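Local coordinates for protein transaminase (Bacillus megaterium, PDB 5G0A) that probably transfers amino groups between S-configured amines and carbonyl acceptors, using pyridoxal-5'-phosphate as cofactor, at residues L205-D208 with E212-S215; L214-T219 with Y249-Q254; A188-P193 with R220-N225. All coordinates share one frame; numbering follows the deposited sequence.

Contact 1. Residues L205-D208 with E212-S215; sequences LLKD and ELLS. Unlike the reference sequence in segment 205-208: Leu205 (reference Cys).
Asp208 holds CG between its backbone N and carbonyl carbon (chi1 77°), which swings OD1 to the backbone N of Glu212 at 2.9 Å. The N-H comes to OD1 on its syn side but 32° out of the carboxylate plane, and the bond is bent, 134° at the hydrogen. The extended chain of Glu212 crosses that of Asp208, with the carboxylate planes well turned from each other. Glu212 OE1 lies 3.9 Å from OD2 of Asp208, and the two carboxylates would be expected to repel each other somewhat. Arg220, on the helix that follows, probably offsets this charge.

Two straighter backbone bonds run beside the carboxylate grip. Asp208 N donates to Glu212 O at 2.9 Å, and Leu214 N donates to Leu206 O, also at 2.9 Å. They flank Lys207 and Leu213, which form a single antiparallel beta bridge where the chain doubles back just before helix 214-226. Leu213 is the N-cap residue of that helix. The bond to Leu206 O therefore occupies an N-H of the first turn, which has no acceptor earlier in the helix. Water 1 donates a hydrogen bond to the same Leu206 O and accepts one from Ser215 N.

Leucines pack beside the bridge. CD2 of Leu214 touches CB of Leu206 at 3.7 Å and is equally near its CD1. The other branch, CD1, lies against the backbone of Lys207 and Asp208. CD2 of Leu213 meets CG of Lys207 at 3.8 Å and CB of Leu205, a residue that differs from the reference sequence, at 4.0 Å.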
# COMPACT_ATOMS: atom_id res chain seq x y z
N LEU B 205 5.69 -24.51 -26.05
CA LEU B 205 5.56 -23.16 -25.51
C LEU B 205 5.75 -22.12 -26.60
O LEU B 205 6.72 -22.18 -27.36
CB LEU B 205 6.56 -22.92 -24.36
CG LEU B 205 6.30 -23.55 -22.98
CD1 LEU B 205 4.91 -23.21 -22.47
CD2 LEU B 205 6.52 -25.06 -22.98
N LEU B 206 4.83 -21.16 -26.66
CA LEU B 206 4.81 -20.15 -27.72
C LEU B 206 5.97 -19.15 -27.67
O LEU B 206 6.30 -18.62 -26.60
CB LEU B 206 3.48 -19.39 -27.70
CG LEU B 206 2.15 -20.08 -28.01
CD1 LEU B 206 1.02 -19.09 -27.82
CD2 LEU B 206 2.11 -20.65 -29.43
N LYS B 207 6.57 -18.90 -28.83
CA LYS B 207 7.65 -17.92 -29.00
C LYS B 207 7.24 -16.92 -30.07
O LYS B 207 6.45 -17.24 -30.97
CB LYS B 207 8.95 -18.58 -29.44
CG LYS B 207 9.41 -19.78 -28.63
CD LYS B 207 10.75 -20.28 -29.16
CE LYS B 207 11.36 -21.33 -28.23
NZ LYS B 207 12.81 -21.50 -28.50
N ASP B 208 7.77 -15.70 -29.99
CA ASP B 208 7.56 -14.72 -31.05
C ASP B 208 8.56 -14.95 -32.18
O ASP B 208 9.47 -15.77 -32.05
CB ASP B 208 7.61 -13.28 -30.50
CG ASP B 208 9.02 -12.78 -30.23
OD1 ASP B 208 9.99 -13.57 -30.24
OD2 ASP B 208 9.17 -11.56 -30.00
N GLU B 212 11.88 -15.10 -28.68
CA GLU B 212 11.60 -14.82 -27.27
C GLU B 212 10.32 -15.55 -26.84
O GLU B 212 9.29 -15.45 -27.50
CB GLU B 212 11.44 -13.31 -27.07
CG GLU B 212 11.29 -12.84 -25.63
CD GLU B 212 11.07 -11.34 -25.52
OE1 GLU B 212 10.47 -10.73 -26.43
OE2 GLU B 212 11.49 -10.76 -24.50
N LEU B 213 10.40 -16.32 -25.75
CA LEU B 213 9.22 -16.96 -25.20
C LEU B 213 8.20 -15.87 -24.88
O LEU B 213 8.56 -14.79 -24.40
CB LEU B 213 9.56 -17.78 -23.95
CG LEU B 213 10.30 -19.10 -24.14
CD1 LEU B 213 10.76 -19.65 -22.79
CD2 LEU B 213 9.42 -20.13 -24.84
N LEU B 214 6.93 -16.14 -25.17
CA LEU B 214 5.86 -15.17 -24.94
C LEU B 214 5.76 -14.78 -23.46
O LEU B 214 5.50 -13.62 -23.13
CB LEU B 214 4.52 -15.69 -25.46
CG LEU B 214 4.01 -15.18 -26.81
CD1 LEU B 214 5.03 -15.33 -27.93
CD2 LEU B 214 2.70 -15.86 -27.19
N SER B 215 5.95 -15.76 -22.58
CA SER B 215 6.00 -15.49 -21.15
C SER B 215 7.06 -14.45 -20.82
O SER B 215 6.79 -13.51 -20.05
CB SER B 215 6.24 -16.78 -20.36
OG SER B 215 7.51 -17.30 -20.70
O HOH W 1 5.90 -18.46 -23.66

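Contact 2. Residues L214-T219 with Y249-Q254; sequences LSVKYT and YEYIPQ
At the edge of the Tyr251 ring, near its plane, lies Ser215 OG, 3.5 Å from CD1 of Tyr251. Water 2 is also at the edge and in plane, beside the phenol oxygen. Val216 approaches the ring obliquely, with CG2 3.8 Å from CD1 of Tyr251. The tyrosine has CG anti to its backbone N (chi1 180°), which carries the ring across to the neighbouring helix.

Val216 fits between two side chains. Its CG2 touches the Tyr251 ring and also CB of Gln254 at 3.8 Å. The amide oxygen OE1 of Gln254 is 3.7 Å from the same methyl. This amide is held from elsewhere: OE1 accepts a hydrogen bond from Leu213 N, and NE2 donates to Gly211 O.

The contact joins the first turns of two helices, 214-226 and 251-262, in the large PLP-binding domain of a fold-type I aminotransferase. Further along, Val216 also packs on Ile255 and Met258.

No direct hydrogen bond crosses the contact. Water 2 links the polar ends instead, donating a hydrogen bond to Thr219 OG1 at 2.8 Å and lying 2.6 Å from Tyr251 OH. Arg144 NH1 also bonds to this phenol oxygen. Thr219 OG1 in turn donates to Ser215 O at 2.7 Å. Thr219 N bonds to that carbonyl from the opposite face of its plane.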
# COMPACT_ATOMS: atom_id res chain seq x y z
N LEU B 214 6.93 -16.14 -25.17
CA LEU B 214 5.86 -15.17 -24.94
C LEU B 214 5.76 -14.78 -23.46
O LEU B 214 5.50 -13.62 -23.13
CB LEU B 214 4.52 -15.69 -25.46
CG LEU B 214 4.01 -15.18 -26.81
CD1 LEU B 214 5.03 -15.33 -27.93
CD2 LEU B 214 2.70 -15.86 -27.19
N SER B 215 5.95 -15.76 -22.58
CA SER B 215 6.00 -15.49 -21.15
C SER B 215 7.06 -14.45 -20.82
O SER B 215 6.79 -13.51 -20.05
CB SER B 215 6.24 -16.78 -20.36
OG SER B 215 7.51 -17.30 -20.70
N VAL B 216 8.27 -14.63 -21.36
CA VAL B 216 9.36 -13.67 -21.18
C VAL B 216 9.04 -12.32 -21.82
O VAL B 216 9.28 -11.25 -21.22
CB VAL B 216 10.70 -14.24 -21.72
CG1 VAL B 216 11.80 -13.18 -21.66
CG2 VAL B 216 11.10 -15.50 -20.96
N LYS B 217 8.50 -12.34 -23.04
CA LYS B 217 8.12 -11.10 -23.72
C LYS B 217 7.21 -10.23 -22.87
O LYS B 217 7.43 -9.03 -22.71
CB LYS B 217 7.45 -11.38 -25.08
CG LYS B 217 6.93 -10.12 -25.77
CD LYS B 217 5.80 -10.39 -26.75
CE LYS B 217 5.27 -9.09 -27.33
NZ LYS B 217 6.14 -8.56 -28.42
N TYR B 218 6.16 -10.84 -22.32
CA TYR B 218 5.22 -10.07 -21.56
C TYR B 218 5.79 -9.63 -20.21
O TYR B 218 5.48 -8.54 -19.73
CB TYR B 218 3.87 -10.79 -21.40
CG TYR B 218 2.86 -9.91 -20.73
CD1 TYR B 218 2.51 -8.66 -21.29
CD2 TYR B 218 2.26 -10.27 -19.53
CE1 TYR B 218 1.60 -7.83 -20.67
CE2 TYR B 218 1.34 -9.44 -18.91
CZ TYR B 218 1.01 -8.23 -19.48
OH TYR B 218 0.10 -7.39 -18.88
N THR B 219 6.66 -10.46 -19.63
CA THR B 219 7.38 -10.05 -18.41
C THR B 219 8.19 -8.78 -18.68
O THR B 219 8.16 -7.82 -17.91
CB THR B 219 8.32 -11.18 -17.90
OG1 THR B 219 7.58 -12.38 -17.70
CG2 THR B 219 8.99 -10.79 -16.57
N TYR B 249 13.05 -25.51 -21.37
CA TYR B 249 14.48 -25.31 -21.16
C TYR B 249 14.91 -23.85 -21.31
O TYR B 249 15.80 -23.40 -20.61
CB TYR B 249 15.32 -26.17 -22.11
CG TYR B 249 16.79 -25.91 -21.91
CD1 TYR B 249 17.48 -26.50 -20.85
CD2 TYR B 249 17.48 -25.01 -22.74
CE1 TYR B 249 18.82 -26.24 -20.64
CE2 TYR B 249 18.83 -24.74 -22.53
CZ TYR B 249 19.48 -25.36 -21.48
OH TYR B 249 20.82 -25.10 -21.24
N GLU B 250 14.30 -23.14 -22.26
CA GLU B 250 14.77 -21.83 -22.65
C GLU B 250 14.39 -20.69 -21.70
O GLU B 250 14.97 -19.61 -21.77
CB GLU B 250 14.27 -21.48 -24.04
CG GLU B 250 15.39 -21.09 -24.97
CD GLU B 250 16.50 -22.11 -25.00
OE1 GLU B 250 16.22 -23.27 -25.34
OE2 GLU B 250 17.66 -21.77 -24.65
N TYR B 251 13.38 -20.92 -20.88
CA TYR B 251 12.86 -19.86 -19.99
C TYR B 251 13.93 -19.20 -19.11
O TYR B 251 14.09 -17.97 -19.13
CB TYR B 251 11.68 -20.39 -19.16
CG TYR B 251 11.13 -19.33 -18.23
CD1 TYR B 251 10.17 -18.40 -18.68
CD2 TYR B 251 11.61 -19.21 -16.92
CE1 TYR B 251 9.68 -17.40 -17.84
CE2 TYR B 251 11.13 -18.22 -16.07
CZ TYR B 251 10.17 -17.33 -16.52
OH TYR B 251 9.71 -16.36 -15.67
N ILE B 252 14.66 -20.01 -18.34
CA ILE B 252 15.66 -19.48 -17.41
C ILE B 252 16.81 -18.73 -18.11
O ILE B 252 17.13 -17.60 -17.73
CB ILE B 252 16.16 -20.56 -16.39
CG1 ILE B 252 15.03 -20.94 -15.41
CG2 ILE B 252 17.40 -20.08 -15.64
CD1 ILE B 252 14.56 -19.79 -14.49
N PRO B 253 17.41 -19.32 -19.16
CA PRO B 253 18.39 -18.51 -19.88
C PRO B 253 17.80 -17.20 -20.40
O PRO B 253 18.48 -16.17 -20.38
CB PRO B 253 18.83 -19.45 -21.04
CG PRO B 253 18.62 -20.82 -20.49
CD PRO B 253 17.39 -20.72 -19.62
N GLN B 254 16.54 -17.23 -20.84
CA GLN B 254 15.92 -15.99 -21.34
C GLN B 254 15.66 -14.96 -20.23
O GLN B 254 15.78 -13.77 -20.46
CB GLN B 254 14.67 -16.28 -22.16
CG GLN B 254 15.02 -16.71 -23.57
CD GLN B 254 13.80 -16.82 -24.48
OE1 GLN B 254 12.75 -16.21 -24.23
NE2 GLN B 254 13.94 -17.58 -25.56
O HOH W 2 7.78 -14.90 -16.50

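Contact 3. Residues A188-P193 with R220-N225; sequences AVLMAP and RRMIEN
Met222 is the bump of this contact, and residues 190-193 form the shallow hollow that receives it. The side chain leaves helix 214-226 toward the strand. CG stands anti to the carbonyl carbon, and the chain then bends at its last torsion (chi3 51°). The bend turns the terminal methyl along the strand, so sulfur and methyl settle at different places.

The methyl CE makes the closest approach. It rests 3.7 Å from CB of Leu190 and 3.5 Å from the carbonyl O of Met191. The sulfur SD lies further along, over Ala192, at 3.8 Å from its CA. The small CB of Ala192 is 4.2 Å from SD. The ring of Pro193 closes this end, with CD 4.3 Å from the sulfur. Leu190 forms the wall at the other end; its CB is directed toward the helix, and the side chain also packs on Tyr226. The side chain of Met191 starts away from the helix, and its backbone lines the hollow. All of these contacts are van der Waals, and no hydrogen bond joins the two segments.

Other faces of the helix meet other partners. Ile223 packs on Val142 of the adjacent strand and on helix 251-262. Arg221 forms a salt bridge with Glu145 of the second subunit, and Asn225 bonds to Arg160 and Asn407 of that subunit.

The axes of strand 189-192 and helix segment 220-225 come within 9.4 Å and run roughly antiparallel, at 153°. Strand 189-192 is an outermost strand of the seven-stranded sheet within this chain, next to strand 140-144. A helix laid over such a mixed, mostly parallel sheet is characteristic of the alpha/beta large domain of fold-type I, PLP-dependent class-III aminotransferases.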
# COMPACT_ATOMS: atom_id res chain seq x y z
N ALA B 188 4.89 -4.16 -3.13
CA ALA B 188 5.46 -3.60 -4.34
C ALA B 188 5.85 -4.77 -5.28
O ALA B 188 7.01 -5.05 -5.45
CB ALA B 188 6.67 -2.80 -3.93
N VAL B 189 4.86 -5.48 -5.80
CA VAL B 189 5.07 -6.73 -6.52
C VAL B 189 4.22 -6.75 -7.78
O VAL B 189 3.02 -6.39 -7.76
CB VAL B 189 4.75 -7.99 -5.65
CG1 VAL B 189 4.79 -9.29 -6.47
CG2 VAL B 189 5.67 -8.05 -4.44
N LEU B 190 4.84 -7.18 -8.86
CA LEU B 190 4.13 -7.44 -10.10
C LEU B 190 4.11 -8.94 -10.37
O LEU B 190 5.14 -9.61 -10.23
CB LEU B 190 4.83 -6.74 -11.25
CG LEU B 190 5.07 -5.25 -11.15
CD1 LEU B 190 5.80 -4.80 -12.41
CD2 LEU B 190 3.76 -4.50 -10.95
N MET B 191 2.96 -9.45 -10.78
CA MET B 191 2.85 -10.87 -11.13
C MET B 191 2.97 -11.08 -12.64
O MET B 191 2.06 -10.71 -13.40
CB MET B 191 1.53 -11.50 -10.62
CG MET B 191 1.38 -12.96 -11.04
SD MET B 191 -0.14 -13.72 -10.47
CE MET B 191 -1.27 -13.24 -11.77
N ALA B 192 4.07 -11.69 -13.06
CA ALA B 192 4.32 -12.03 -14.48
C ALA B 192 3.79 -13.40 -14.80
O ALA B 192 3.42 -14.16 -13.89
CB ALA B 192 5.82 -11.96 -14.77
N PRO B 193 3.72 -13.73 -16.10
CA PRO B 193 3.16 -15.05 -16.43
C PRO B 193 4.03 -16.22 -15.95
O PRO B 193 5.25 -16.09 -15.84
CB PRO B 193 3.06 -15.05 -17.97
CG PRO B 193 3.69 -13.79 -18.44
CD PRO B 193 3.90 -12.87 -17.28
N ARG B 220 8.90 -8.76 -19.81
CA ARG B 220 9.71 -7.59 -20.16
C ARG B 220 8.82 -6.36 -20.37
O ARG B 220 9.15 -5.28 -19.91
CB ARG B 220 10.50 -7.89 -21.44
CG ARG B 220 11.35 -6.72 -21.93
CD ARG B 220 12.00 -7.02 -23.28
NE ARG B 220 11.10 -7.64 -24.25
CZ ARG B 220 10.27 -6.99 -25.07
NH1 ARG B 220 10.18 -5.67 -25.05
NH2 ARG B 220 9.51 -7.68 -25.91
N ARG B 221 7.70 -6.55 -21.06
CA ARG B 221 6.73 -5.47 -21.30
C ARG B 221 6.22 -4.86 -19.99
O ARG B 221 6.08 -3.64 -19.89
CB ARG B 221 5.54 -5.98 -22.13
CG ARG B 221 5.83 -6.17 -23.61
CD ARG B 221 5.40 -4.95 -24.41
NE ARG B 221 3.95 -4.80 -24.49
CZ ARG B 221 3.21 -4.92 -25.60
NH1 ARG B 221 3.76 -5.21 -26.78
NH2 ARG B 221 1.90 -4.74 -25.53
N MET B 222 5.94 -5.72 -19.01
CA MET B 222 5.48 -5.25 -17.71
C MET B 222 6.55 -4.42 -17.03
O MET B 222 6.27 -3.38 -16.46
CB MET B 222 5.10 -6.44 -16.81
CG MET B 222 3.80 -7.14 -17.18
SD MET B 222 3.65 -8.67 -16.21
CE MET B 222 3.94 -7.98 -14.60
N ILE B 223 7.80 -4.89 -17.08
CA ILE B 223 8.89 -4.12 -16.50
C ILE B 223 9.09 -2.77 -17.20
O ILE B 223 9.37 -1.78 -16.55
CB ILE B 223 10.21 -4.94 -16.47
CG1 ILE B 223 9.99 -6.16 -15.56
CG2 ILE B 223 11.39 -4.09 -15.98
CD1 ILE B 223 11.07 -7.22 -15.71
N GLU B 224 9.02 -2.78 -18.52
CA GLU B 224 9.11 -1.53 -19.29
C GLU B 224 8.00 -0.56 -18.88
O GLU B 224 8.26 0.63 -18.64
CB GLU B 224 9.00 -1.81 -20.79
CG GLU B 224 10.25 -2.46 -21.36
CD GLU B 224 10.05 -2.85 -22.80
OE1 GLU B 224 8.89 -2.86 -23.27
OE2 GLU B 224 11.06 -3.12 -23.45
N ASN B 225 6.79 -1.07 -18.77
CA ASN B 225 5.63 -0.24 -18.44
C ASN B 225 5.73 0.41 -17.07
O ASN B 225 5.47 1.59 -16.91
CB ASN B 225 4.35 -1.07 -18.54
CG ASN B 225 3.09 -0.22 -18.43
OD1 ASN B 225 2.62 0.07 -17.34
ND2 ASN B 225 2.56 0.20 -19.58

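All three contacts use helix 214-226. Contact 1 holds its N-terminal end, contact 2 sets its first turns against helix 251-262, and contact 3 seats its later turns on strand 189-192. Contacts 1 and 2 have centres about 7 Å apart and share Leu214 and Ser215; the 2.8 Å from Leu213 N to Gln254 OE1 ties them together. Contacts 1 and 3 are about 16 Å apart between centres, yet Glu212 OE2 and Arg220 NE form a salt bridge at 3.2 Å. Thr219 OG1 joins contacts 2 and 3, 3.4 Å from Ala192 CB. No contact residue lines the cofactor pocket; the Tyr251 side chain is about 13 Å from a bound pyridoxal-5'-phosphate.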